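Local coordinates for protein NADP-dependent glyceraldehyde-3-phosphate dehydrogenase (Bacillus halodurans, PDB 3PRL) that probably oxidises glyceraldehyde 3-phosphate with NADP+ in the non-phosphorylating manner, as a member of the aldehyde dehydrogenase family, at residues A12-N17 with S42-S47; V184-T189 with Q213-R218; P370-D375 with P390-I395. One frame throughout, in Å; residues are numbered along the deposited sequence.

Interaction 1. Residues A12-N17 with S42-S47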
# COMPACT_ATOMS: atom_id res chain seq x y z
N ALA D 12 -29.51 -7.56 34.58
CA ALA D 12 -29.19 -6.72 33.44
C ALA D 12 -30.28 -6.69 32.38
O ALA D 12 -30.98 -7.68 32.16
CB ALA D 12 -27.89 -7.18 32.81
N ASN D 13 -30.42 -5.53 31.74
CA ASN D 13 -31.28 -5.39 30.59
C ASN D 13 -30.48 -5.41 29.27
O ASN D 13 -29.24 -5.28 29.28
CB ASN D 13 -32.14 -4.13 30.72
CG ASN D 13 -33.46 -4.38 31.48
OD1 ASN D 13 -33.65 -5.41 32.15
ND2 ASN D 13 -34.38 -3.42 31.38
N ILE D 14 -31.18 -5.62 28.16
CA ILE D 14 -30.58 -5.62 26.83
C ILE D 14 -30.89 -4.33 26.10
O ILE D 14 -31.90 -3.68 26.39
CB ILE D 14 -31.02 -6.85 25.95
CG1 ILE D 14 -32.53 -6.87 25.68
CG2 ILE D 14 -30.55 -8.16 26.59
CD1 ILE D 14 -32.93 -6.33 24.30
N LEU D 15 -30.02 -3.98 25.16
CA LEU D 15 -30.19 -2.80 24.33
C LEU D 15 -30.83 -3.15 23.00
O LEU D 15 -30.31 -3.97 22.24
CB LEU D 15 -28.83 -2.14 24.06
CG LEU D 15 -28.79 -0.85 23.23
CD1 LEU D 15 -29.46 0.32 23.95
CD2 LEU D 15 -27.35 -0.51 22.90
N ARG D 16 -31.96 -2.50 22.75
CA ARG D 16 -32.58 -2.47 21.44
C ARG D 16 -32.99 -1.02 21.12
O ARG D 16 -33.62 -0.36 21.95
CB ARG D 16 -33.80 -3.38 21.39
CG ARG D 16 -34.43 -3.47 20.00
CD ARG D 16 -35.68 -4.33 19.95
NE ARG D 16 -36.72 -3.83 20.85
CZ ARG D 16 -37.11 -4.44 21.96
NH1 ARG D 16 -38.05 -3.89 22.72
NH2 ARG D 16 -36.57 -5.61 22.30
N ASN D 17 -32.61 -0.54 19.94
CA ASN D 17 -33.03 0.78 19.43
C ASN D 17 -32.81 1.97 20.38
O ASN D 17 -33.62 2.90 20.42
CB ASN D 17 -34.50 0.72 18.95
CG ASN D 17 -34.71 -0.31 17.84
OD1 ASN D 17 -33.78 -0.64 17.10
ND2 ASN D 17 -35.93 -0.80 17.71
N SER D 42 -28.79 -11.72 36.35
CA SER D 42 -29.48 -12.43 35.29
C SER D 42 -29.44 -11.66 33.97
O SER D 42 -29.16 -10.45 33.95
CB SER D 42 -30.93 -12.71 35.70
OG SER D 42 -31.56 -11.50 36.07
N ILE D 43 -29.71 -12.36 32.88
CA ILE D 43 -29.90 -11.74 31.57
C ILE D 43 -31.26 -12.14 31.01
O ILE D 43 -31.79 -13.19 31.38
CB ILE D 43 -28.77 -12.11 30.56
CG1 ILE D 43 -28.75 -13.62 30.29
CG2 ILE D 43 -27.43 -11.59 31.07
CD1 ILE D 43 -27.90 -14.01 29.12
N PRO D 44 -31.84 -11.31 30.12
CA PRO D 44 -33.12 -11.68 29.53
C PRO D 44 -32.94 -12.79 28.48
O PRO D 44 -32.02 -12.72 27.67
CB PRO D 44 -33.59 -10.39 28.85
CG PRO D 44 -32.67 -9.30 29.35
CD PRO D 44 -31.39 -9.98 29.65
N ALA D 45 -33.81 -13.80 28.53
CA ALA D 45 -33.86 -14.81 27.48
C ALA D 45 -34.84 -14.36 26.41
O ALA D 45 -36.05 -14.32 26.64
CB ALA D 45 -34.27 -16.16 28.06
N LEU D 46 -34.32 -14.00 25.24
CA LEU D 46 -35.11 -13.36 24.19
C LEU D 46 -35.80 -14.35 23.27
O LEU D 46 -35.38 -15.51 23.16
CB LEU D 46 -34.27 -12.38 23.35
CG LEU D 46 -33.92 -10.99 23.92
CD1 LEU D 46 -33.18 -10.15 22.87
CD2 LEU D 46 -35.16 -10.24 24.42
N SER D 47 -36.85 -13.87 22.61
CA SER D 47 -37.69 -14.65 21.70
C SER D 47 -37.31 -14.43 20.23
O SER D 47 -36.46 -13.59 19.93
CB SER D 47 -39.18 -14.29 21.91
OG SER D 47 -39.43 -12.92 21.64
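Ala12 and Ser42 join the two strands through one backbone hydrogen bond, Ala12 N to Ser42 O at 3.0 Å, with an N-H...O angle of 155°. Beyond this bond the chains diverge, and side chains take over. The apolar part centres on Ile14. Ile14 CG2, which lies anti to the carbonyl carbon, is laid slantwise against the Pro44 ring, 3.7 Å from Pro44 CD. The other branch ends in Ile14 CD1, which meets Leu46 CD1 tip to tip at 4.1 Å, so the two arms of one isoleucine serve Pro44 and Leu46. The ring also meets a polar atom: Pro44 CD sits 3.4 Å from Ala12 O. That carbonyl also accepts a hydrogen bond from Arg28 NH2, while Ser42 OG is bonded to Asn11 OD1. Thr216 backs the junction, its OG1 hydrogen-bonded to Pro44 O. The remaining side chain of note, Ile43, turns its end away from 12-17 toward Ser192 and Ile196 of helix 192-204. Together these contacts show a parallel strand pair fraying into side-chain packing, within the small mixed sheet of strands 19-21, 10-16, 39-44 and 28-32 at the N-terminal end of this aldehyde dehydrogenase.

Interaction 2. Residues V184-T189 with Q213-R218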
# COMPACT_ATOMS: atom_id res chain seq x y z
N VAL D 184 -25.45 -6.56 15.53
CA VAL D 184 -26.20 -7.40 16.44
C VAL D 184 -25.18 -8.18 17.26
O VAL D 184 -24.40 -8.96 16.71
CB VAL D 184 -27.19 -8.31 15.70
CG1 VAL D 184 -27.88 -9.25 16.66
CG2 VAL D 184 -28.22 -7.45 15.01
N PHE D 185 -25.14 -7.90 18.56
CA PHE D 185 -24.17 -8.47 19.50
C PHE D 185 -24.79 -9.59 20.35
O PHE D 185 -25.73 -9.35 21.12
CB PHE D 185 -23.60 -7.39 20.42
CG PHE D 185 -22.62 -7.91 21.48
CD1 PHE D 185 -21.68 -8.91 21.17
CD2 PHE D 185 -22.61 -7.38 22.77
CE1 PHE D 185 -20.79 -9.40 22.11
CE2 PHE D 185 -21.70 -7.85 23.73
CZ PHE D 185 -20.78 -8.86 23.40
N LYS D 186 -24.25 -10.80 20.21
CA LYS D 186 -24.64 -11.94 21.07
C LYS D 186 -23.47 -12.45 21.91
O LYS D 186 -22.66 -13.22 21.40
CB LYS D 186 -25.25 -13.09 20.23
CG LYS D 186 -25.70 -14.36 21.05
CD LYS D 186 -26.36 -14.00 22.39
CE LYS D 186 -26.21 -15.09 23.45
NZ LYS D 186 -26.18 -14.50 24.83
N PRO D 187 -23.40 -12.05 23.20
CA PRO D 187 -22.31 -12.57 24.06
C PRO D 187 -22.50 -14.03 24.40
O PRO D 187 -23.61 -14.52 24.33
CB PRO D 187 -22.45 -11.74 25.35
CG PRO D 187 -23.83 -11.22 25.34
CD PRO D 187 -24.22 -11.05 23.91
N ALA D 188 -21.43 -14.74 24.75
CA ALA D 188 -21.61 -16.02 25.42
C ALA D 188 -22.45 -15.73 26.68
O ALA D 188 -22.27 -14.69 27.33
CB ALA D 188 -20.28 -16.61 25.80
N THR D 189 -23.36 -16.64 27.01
CA THR D 189 -24.24 -16.41 28.16
C THR D 189 -23.42 -16.27 29.45
O THR D 189 -23.68 -15.38 30.28
CB THR D 189 -25.35 -17.49 28.28
OG1 THR D 189 -26.33 -17.26 27.26
CG2 THR D 189 -26.06 -17.43 29.66
N GLN D 213 -27.08 -3.38 18.91
CA GLN D 213 -28.16 -4.10 19.57
C GLN D 213 -27.56 -5.30 20.30
O GLN D 213 -26.65 -5.96 19.77
CB GLN D 213 -29.20 -4.58 18.55
CG GLN D 213 -29.56 -3.52 17.49
CD GLN D 213 -30.59 -2.52 17.98
OE1 GLN D 213 -30.44 -1.90 19.05
NE2 GLN D 213 -31.66 -2.35 17.20
N VAL D 214 -28.03 -5.56 21.53
CA VAL D 214 -27.57 -6.74 22.28
C VAL D 214 -28.67 -7.79 22.27
O VAL D 214 -29.80 -7.53 22.65
CB VAL D 214 -27.20 -6.42 23.75
CG1 VAL D 214 -26.59 -7.65 24.44
CG2 VAL D 214 -26.25 -5.22 23.82
N VAL D 215 -28.33 -8.98 21.78
CA VAL D 215 -29.28 -10.08 21.81
C VAL D 215 -28.78 -11.11 22.79
O VAL D 215 -27.66 -11.57 22.69
CB VAL D 215 -29.54 -10.69 20.40
CG1 VAL D 215 -30.36 -9.72 19.54
CG2 VAL D 215 -28.23 -11.08 19.69
N THR D 216 -29.61 -11.42 23.79
CA THR D 216 -29.29 -12.48 24.72
C THR D 216 -30.42 -13.50 24.73
O THR D 216 -31.58 -13.18 24.46
CB THR D 216 -29.03 -11.95 26.16
OG1 THR D 216 -30.15 -11.16 26.59
CG2 THR D 216 -27.75 -11.10 26.20
N GLY D 217 -30.07 -14.73 25.04
CA GLY D 217 -31.03 -15.81 24.98
C GLY D 217 -30.29 -17.10 25.12
O GLY D 217 -29.07 -17.15 24.96
N ARG D 218 -31.05 -18.15 25.43
CA ARG D 218 -30.49 -19.46 25.72
C ARG D 218 -29.33 -19.85 24.79
O ARG D 218 -28.17 -19.87 25.21
CB ARG D 218 -31.62 -20.50 25.74
CG ARG D 218 -32.83 -20.04 26.59
CD ARG D 218 -33.33 -21.15 27.51
NE ARG D 218 -32.25 -21.69 28.35
CZ ARG D 218 -32.20 -21.60 29.68
NH1 ARG D 218 -31.17 -22.12 30.33
NH2 ARG D 218 -33.18 -21.01 30.36
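Val184 and Val215 offer a simple case of methyl groups interlocking beside a strand pair. The CG1 branch of Val184, anti to its own nitrogen (chi1 175°), runs obliquely into the fork of Val215 and touches both prongs, CG2 at 3.6 Å and CG1 at 3.8 Å. Lys186 CB closes on Val215 CG2 from farther along, at 3.6 Å, so this methyl is wedged between two residues of 184-189. The Phe185 side is shaped differently. Pro187 lays its CD over the centre of the Phe185 ring, 3.9 Å above the plane, and Val214 CG1 comes to the ring obliquely while also meeting Pro187 CD at 4.2 Å. Pro187 CD is thus a bump in the corner made by the Phe185 face and the Val214 branch, the proline ring crossing Val214 at about a right angle; Val199 of helix 192-204 covers both Phe185 and Val214. These strands are the two arms of a beta-alpha-beta crossover, parallel and joined through helix 192-204, in the Rossmann-like coenzyme domain of the family. Two short, nearly straight backbone hydrogen bonds fix the alignment: Phe185 N to Gln213 O and Val215 N to Phe185 O, each 2.7 Å, with Val215 N tilted 25° from the carbonyl plane. Past the paired part, the bent chain of Lys186, an NADP+-binding residue, passes beside 215-217 and folds NZ back into a weak hydrogen bond with Pro187 O. Thr189, another NADP+-binding residue, brings OG1 to 3.6 Å from Gly217 O, a contact too long to count as a hydrogen bond.

Interaction 3. Residues P370-D375 with P390-I395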
# COMPACT_ATOMS: atom_id res chain seq x y z
N PRO D 370 -2.69 -27.52 38.33
CA PRO D 370 -2.07 -27.62 37.03
C PRO D 370 -1.51 -29.04 36.90
O PRO D 370 -0.89 -29.55 37.84
CB PRO D 370 -0.96 -26.57 37.06
CG PRO D 370 -0.71 -26.31 38.52
CD PRO D 370 -2.01 -26.54 39.21
N THR D 371 -1.77 -29.67 35.77
CA THR D 371 -1.44 -31.07 35.60
C THR D 371 -0.37 -31.23 34.53
O THR D 371 -0.55 -30.79 33.39
CB THR D 371 -2.71 -31.92 35.31
OG1 THR D 371 -3.70 -31.67 36.32
CG2 THR D 371 -2.37 -33.40 35.34
N LEU D 372 0.75 -31.84 34.92
CA LEU D 372 1.84 -32.13 34.00
C LEU D 372 1.98 -33.63 33.76
O LEU D 372 2.12 -34.42 34.71
CB LEU D 372 3.17 -31.55 34.51
CG LEU D 372 4.29 -31.40 33.47
CD1 LEU D 372 3.90 -30.41 32.37
CD2 LEU D 372 5.57 -30.96 34.14
N LEU D 373 1.93 -34.00 32.48
CA LEU D 373 2.09 -35.39 32.06
C LEU D 373 3.30 -35.53 31.16
O LEU D 373 3.56 -34.66 30.33
CB LEU D 373 0.84 -35.87 31.33
CG LEU D 373 -0.53 -35.65 31.99
CD1 LEU D 373 -1.63 -35.72 30.94
CD2 LEU D 373 -0.78 -36.67 33.12
N ASP D 374 4.02 -36.63 31.33
CA ASP D 374 5.21 -36.90 30.52
C ASP D 374 5.00 -38.18 29.73
O ASP D 374 4.03 -38.91 29.96
CB ASP D 374 6.47 -36.97 31.39
CG ASP D 374 7.77 -36.73 30.61
OD1 ASP D 374 7.73 -36.61 29.36
OD2 ASP D 374 8.84 -36.66 31.25
N ASP D 375 5.90 -38.43 28.77
CA ASP D 375 5.91 -39.64 27.94
C ASP D 375 4.60 -39.87 27.21
O ASP D 375 4.18 -41.01 26.96
CB ASP D 375 6.31 -40.85 28.79
CG ASP D 375 7.75 -40.77 29.28
OD1 ASP D 375 8.65 -41.17 28.51
OD2 ASP D 375 7.97 -40.33 30.43
N PRO D 390 -6.16 -26.85 32.66
CA PRO D 390 -4.78 -26.70 33.10
C PRO D 390 -4.04 -28.03 33.07
O PRO D 390 -3.71 -28.60 34.12
CB PRO D 390 -4.93 -26.20 34.53
CG PRO D 390 -6.19 -26.81 35.01
CD PRO D 390 -7.08 -26.99 33.80
N VAL D 391 -3.79 -28.51 31.85
CA VAL D 391 -3.12 -29.77 31.61
C VAL D 391 -2.17 -29.58 30.44
O VAL D 391 -2.50 -28.87 29.48
CB VAL D 391 -4.14 -30.93 31.35
CG1 VAL D 391 -4.79 -30.83 29.95
CG2 VAL D 391 -3.48 -32.28 31.54
N LEU D 392 -0.99 -30.17 30.53
CA LEU D 392 0.03 -29.97 29.51
C LEU D 392 0.80 -31.26 29.29
O LEU D 392 1.47 -31.74 30.21
CB LEU D 392 0.99 -28.83 29.90
CG LEU D 392 2.15 -28.48 28.96
CD1 LEU D 392 1.63 -28.05 27.59
CD2 LEU D 392 3.05 -27.41 29.57
N PRO D 393 0.69 -31.84 28.09
CA PRO D 393 1.45 -33.05 27.79
C PRO D 393 2.83 -32.74 27.25
O PRO D 393 3.03 -31.74 26.57
CB PRO D 393 0.60 -33.75 26.73
CG PRO D 393 -0.13 -32.63 26.04
CD PRO D 393 -0.34 -31.56 27.07
N ILE D 394 3.79 -33.61 27.57
CA ILE D 394 5.10 -33.55 26.94
C ILE D 394 5.25 -34.78 26.04
O ILE D 394 4.93 -35.91 26.45
CB ILE D 394 6.26 -33.45 27.99
CG1 ILE D 394 5.90 -32.50 29.16
CG2 ILE D 394 7.58 -33.05 27.32
CD1 ILE D 394 5.62 -31.05 28.80
N ILE D 395 5.69 -34.55 24.81
CA ILE D 395 5.85 -35.63 23.86
C ILE D 395 7.33 -35.71 23.48
O ILE D 395 7.89 -34.79 22.90
CB ILE D 395 4.91 -35.49 22.63
CG1 ILE D 395 3.44 -35.59 23.07
CG2 ILE D 395 5.22 -36.55 21.58
CD1 ILE D 395 2.43 -35.13 22.03
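Thr371 and Val391 form the first bridged pair of a parallel beta pairing in the alpha/beta catalytic domain of the aldehyde dehydrogenase fold. Strands 371-374 and 391-395 run 16° from parallel, and their side chains alternate between the two faces of the sheet. On the face of Thr371, Leu373, Val391 and Pro393, the central knob is Val391 CG2. Val391 CG2 is anti to the backbone nitrogen and therefore projects across the pairing, reaching Thr371 CB at 3.9 Å and Leu373 CD1 at 4.0 Å. Thr371 places OG1 beside its own nitrogen and turns it to Gly360 O and Ser369 O, which leaves its carbon atoms to face the valine. Helix 337-352 covers this surface, Ile347 lying on both Thr371 and Val391.

Leu372 and Leu392 occupy the opposite face. Both are extended from the main chain in the same way, with CG trans to nitrogen, but Leu372 leans its CD1 across to Leu392 CB. Leu372 CD1 meets Ile394 CD1 obliquely at 4.0 Å. Ile394 keeps CG1 beside its backbone nitrogen (chi1 -40°), which brings CG1 close to Leu373 O and sends CD1 to that leucine methyl. Leu392 in turn packs on Ile281, Ala285 and Phe286 of helix 274-286.

Four backbone hydrogen bonds join the strands, donors alternating between them: Thr371 N to Pro390 O, Leu392 N to Thr371 O, Leu373 N to Leu392 O and Ile394 N to Leu373 O. Pro393 fits this pattern because its nitrogen, which has no hydrogen, is not called on here. At the far end the Asp374 carboxylate lies across Ile394, OD1 to CB 3.7 Å, and has a long, weak ion pair with Arg396. Asp374 OD1 also accepts the backbone N-H of Asp375, N to OD1 2.6 Å, the donor standing above the carboxylate plane by 38°.

How the interactions relate
From the N terminus, interaction 1 is made first: 42-47 returns to 12-17 and closes a loop that contains the strands 19-21 and 28-32. Interaction 2 opens afterwards, with 213-218 coming back to 184-189 by way of helix 192-204. Interaction 3 closes the shortest loop, without helix or strand between 370-375 and 390-395. The three follow in series; none encloses or crosses another. In space, interactions 1 and 2 touch, their centres about 8 Å apart: Asn17 N pairs with Gln213 OE1, joining the N-terminal sheet to the edge of the coenzyme-domain sheet. Interaction 3 belongs to the other large sheet, its centre about 36 Å from that of interaction 2.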